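Putative transcriptional regulator (MarR/EmrR family) (Acinetobacter sp. ADP1, PDB 3NRV) probably binds DNA as a homodimeric MarR-family transcription factor and so regulates gene expression. Local coordinates at residues 43-47 and 107-112. Sequence-based numbering, arbitrary orientation. Where two conformers were deposited one is given.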
ATOM      1  N   TRP C  43      -7.350  -7.956   4.232  1.00 22.17           N
ATOM      2  CA  TRP C  43      -7.052  -7.618   5.634  1.00 24.03           C
ATOM      3  C   TRP C  43      -7.163  -6.102   5.902  1.00 24.99           C
ATOM      4  O   TRP C  43      -7.751  -5.684   6.890  1.00 22.75           O
ATOM      5  CB  TRP C  43      -5.660  -8.139   6.076  1.00 25.42           C
ATOM      6  CG  TRP C  43      -5.268  -7.500   7.356  1.00 22.82           C
ATOM      7  CD1 TRP C  43      -4.292  -6.565   7.558  1.00 27.07           C
ATOM      8  CD2 TRP C  43      -5.940  -7.661   8.612  1.00 24.27           C
ATOM      9  NE1 TRP C  43      -4.296  -6.160   8.881  1.00 25.48           N
ATOM     10  CE2 TRP C  43      -5.295  -6.813   9.540  1.00 26.13           C
ATOM     11  CE3 TRP C  43      -7.008  -8.451   9.036  1.00 28.31           C
ATOM     12  CZ2 TRP C  43      -5.687  -6.746  10.874  1.00 28.84           C
ATOM     13  CZ3 TRP C  43      -7.393  -8.378  10.365  1.00 30.84           C
ATOM     14  CH2 TRP C  43      -6.734  -7.531  11.263  1.00 24.93           C
ATOM     15  N   ARG C  44      -6.594  -5.277   5.026  1.00 20.13           N
ATOM     16  CA  ARG C  44      -6.662  -3.829   5.224  1.00 25.95           C
ATOM     17  C   ARG C  44      -8.115  -3.355   5.331  1.00 25.13           C
ATOM     18  O   ARG C  44      -8.466  -2.518   6.162  1.00 22.45           O
ATOM     19  CB  ARG C  44      -5.926  -3.080   4.089  1.00 22.65           C
ATOM     20  CG  ARG C  44      -4.402  -3.384   4.026  1.00 26.41           C
ATOM     21  CD  ARG C  44      -3.719  -2.622   2.872  1.00 23.38           C
ATOM     22  NE  ARG C  44      -3.744  -1.174   3.127  1.00 28.44           N
ATOM     23  CZ  ARG C  44      -3.613  -0.228   2.194  1.00 28.70           C
ATOM     24  NH1 ARG C  44      -3.466  -0.562   0.923  1.00 26.83           N
ATOM     25  NH2 ARG C  44      -3.638   1.062   2.541  1.00 26.02           N
ATOM     26  N   ILE C  45      -8.972  -3.907   4.488  1.00 18.98           N
ATOM     27  CA  ILE C  45     -10.365  -3.501   4.506  1.00 20.96           C
ATOM     28  C   ILE C  45     -11.110  -4.008   5.750  1.00 22.88           C
ATOM     29  O   ILE C  45     -11.852  -3.264   6.379  1.00 21.41           O
ATOM     30  CB  ILE C  45     -11.073  -3.947   3.224  1.00 21.41           C
ATOM     31  CG1 ILE C  45     -10.573  -3.065   2.075  1.00 25.54           C
ATOM     32  CG2 ILE C  45     -12.570  -3.809   3.385  1.00 24.03           C
ATOM     33  CD1 ILE C  45     -10.991  -3.539   0.693  1.00 28.89           C
ATOM     34  N   ILE C  46     -10.904  -5.276   6.088  1.00 21.82           N
ATOM     35  CA  ILE C  46     -11.493  -5.844   7.300  1.00 23.23           C
ATOM     36  C   ILE C  46     -11.120  -4.992   8.511  1.00 24.31           C
ATOM     37  O   ILE C  46     -11.962  -4.680   9.366  1.00 21.87           O
ATOM     38  CB  ILE C  46     -11.045  -7.327   7.466  1.00 25.49           C
ATOM     39  CG1 ILE C  46     -11.866  -8.200   6.514  1.00 22.82           C
ATOM     40  CG2 ILE C  46     -11.221  -7.812   8.899  1.00 24.41           C
ATOM     41  CD1 ILE C  46     -11.201  -9.478   6.199  1.00 30.64           C
ATOM     42  N   SER C  47      -9.858  -4.591   8.575  0.57 22.78           N
ATOM     43  CA  SER C  47      -9.392  -3.803   9.708  0.57 25.44           C
ATOM     44  C   SER C  47     -10.065  -2.419   9.738  0.57 29.97           C
ATOM     45  O   SER C  47     -10.377  -1.884  10.808  0.57 26.73           O
ATOM     46  CB  SER C  47      -7.864  -3.697   9.704  0.57 27.67           C
ATOM     47  OG  SER C  47      -7.433  -2.753  10.666  0.57 27.97           O
ATOM     48  N   LEU C 107     -12.800 -13.238  12.356  1.00 24.85           N
ATOM     49  CA  LEU C 107     -11.536 -13.138  11.624  1.00 24.20           C
ATOM     50  C   LEU C 107     -10.718 -11.965  12.166  1.00 25.78           C
ATOM     51  O   LEU C 107      -9.523 -12.101  12.487  1.00 25.83           O
ATOM     52  CB  LEU C 107     -11.797 -12.985  10.123  1.00 29.61           C
ATOM     53  CG  LEU C 107     -10.557 -12.769   9.245  1.00 31.71           C
ATOM     54  CD1 LEU C 107      -9.527 -13.883   9.481  1.00 30.28           C
ATOM     55  CD2 LEU C 107     -10.949 -12.693   7.782  1.00 35.74           C
ATOM     56  N   TYR C 108     -11.367 -10.814  12.320  1.00 24.15           N
ATOM     57  CA  TYR C 108     -10.648  -9.650  12.818  1.00 26.43           C
ATOM     58  C   TYR C 108     -10.065  -9.927  14.200  1.00 28.70           C
ATOM     59  O   TYR C 108      -8.923  -9.573  14.499  1.00 25.98           O
ATOM     60  CB  TYR C 108     -11.545  -8.407  12.865  1.00 26.41           C
ATOM     61  CG  TYR C 108     -10.805  -7.230  13.430  1.00 27.74           C
ATOM     62  CD1 TYR C 108      -9.938  -6.482  12.642  1.00 23.96           C
ATOM     63  CD2 TYR C 108     -10.937  -6.892  14.777  1.00 28.92           C
ATOM     64  CE1 TYR C 108      -9.224  -5.411  13.178  1.00 27.41           C
ATOM     65  CE2 TYR C 108     -10.239  -5.829  15.320  1.00 33.54           C
ATOM     66  CZ  TYR C 108      -9.391  -5.090  14.522  1.00 32.92           C
ATOM     67  OH  TYR C 108      -8.714  -4.036  15.084  1.00 35.47           O
ATOM     68  N   GLU C 109     -10.879 -10.552  15.043  1.00 26.71           N
ATOM     69  CA  GLU C 109     -10.492 -10.887  16.403  1.00 29.65           C
ATOM     70  C   GLU C 109      -9.212 -11.717  16.379  1.00 30.05           C
ATOM     71  O   GLU C 109      -8.253 -11.388  17.062  1.00 35.86           O
ATOM     72  CB  GLU C 109     -11.629 -11.663  17.078  1.00 35.16           C
ATOM     73  CG  GLU C 109     -11.357 -12.101  18.519  1.00 45.72           C
ATOM     74  CD  GLU C 109     -12.491 -12.966  19.086  1.00 57.35           C
ATOM     75  OE1 GLU C 109     -13.526 -13.158  18.393  1.00 56.60           O
ATOM     76  OE2 GLU C 109     -12.348 -13.459  20.223  1.00 61.06           O
ATOM     77  N   VAL C 110      -9.179 -12.772  15.570  1.00 27.44           N
ATOM     78  CA  VAL C 110      -7.986 -13.613  15.528  1.00 30.33           C
ATOM     79  C   VAL C 110      -6.807 -13.034  14.724  1.00 31.45           C
ATOM     80  O   VAL C 110      -5.655 -13.247  15.092  1.00 35.81           O
ATOM     81  CB  VAL C 110      -8.295 -15.093  15.111  1.00 31.66           C
ATOM     82  CG1 VAL C 110      -9.320 -15.721  16.068  1.00 27.68           C
ATOM     83  CG2 VAL C 110      -8.768 -15.186  13.659  1.00 24.54           C
ATOM     84  N   ALA C 111      -7.071 -12.318  13.634  1.00 29.31           N
ATOM     85  CA  ALA C 111      -5.972 -11.820  12.795  1.00 26.43           C
ATOM     86  C   ALA C 111      -5.356 -10.531  13.336  1.00 35.01           C
ATOM     87  O   ALA C 111      -4.220 -10.194  12.992  1.00 29.37           O
ATOM     88  CB  ALA C 111      -6.426 -11.614  11.345  1.00 26.70           C
ATOM     89  N   SER C 112      -6.094  -9.800  14.172  1.00 31.95           N
ATOM     90  CA  SER C 112      -5.569  -8.529  14.670  1.00 28.95           C
ATOM     91  C   SER C 112      -4.332  -8.757  15.550  1.00 31.89           C
ATOM     92  O   SER C 112      -3.406  -7.954  15.545  1.00 28.49           O
ATOM     93  CB  SER C 112      -6.650  -7.714  15.395  1.00 35.32           C
ATOM     94  OG  SER C 112      -7.239  -8.453  16.441  1.00 31.54           O
TER
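Trp-43 and Tyr-108 lead a buried, apolar helix-helix contact in which helix 40-51 meets helix 102-122, their short segments inclined at 114° with axes 10.5 Å apart. It illustrates how two steeply crossed helices can be joined by two aromatic side chains and a few aliphatic ones set between them. The indole reaches across with the far end of its six-membered ring: CZ3 of Trp-43 comes to 3.5 Å from CB of Ala-111, and its CH2 to 3.7 Å from CA of Ser-112, where the small residues let it approach the backbone. With CG of Trp-43 trans to the backbone N (chi1 166°), the ring extends to the second helix although its CB does not point there. The same CH2 lies 3.6 Å from CD1 of Tyr-108; the six-membered ring of Trp-43 and the Tyr-108 ring are nearly parallel (10°), but with centroids 5.7 Å apart they barely overlap.

In the winged helix-turn-helix fold of MarR proteins, helix 40-51 belongs to the lobe that probably binds DNA, as in relatives, whereas helix 102-122 follows the wing strands; the packing joins this lobe to a helix that, as in relatives, runs on to the dimerisation region. Ile-46 carries the other flank: its CD1 touches CD2 of Leu-107 at 3.6 Å, the two side chains crossing at about a right angle, while its CG2 lies at the edge of the Tyr-108 ring, near the ring plane. Beyond CE1 of Tyr-108, which rests 3.8 Å from CA of Ser-47, the phenol turns its hydroxyl to the second subunit, where the backbone N atoms of Lys-6 and Ile-7 make weak hydrogen bonds to OH. Within its own chain, Trp-43 also stacks on Tyr-32 of helix 13-36.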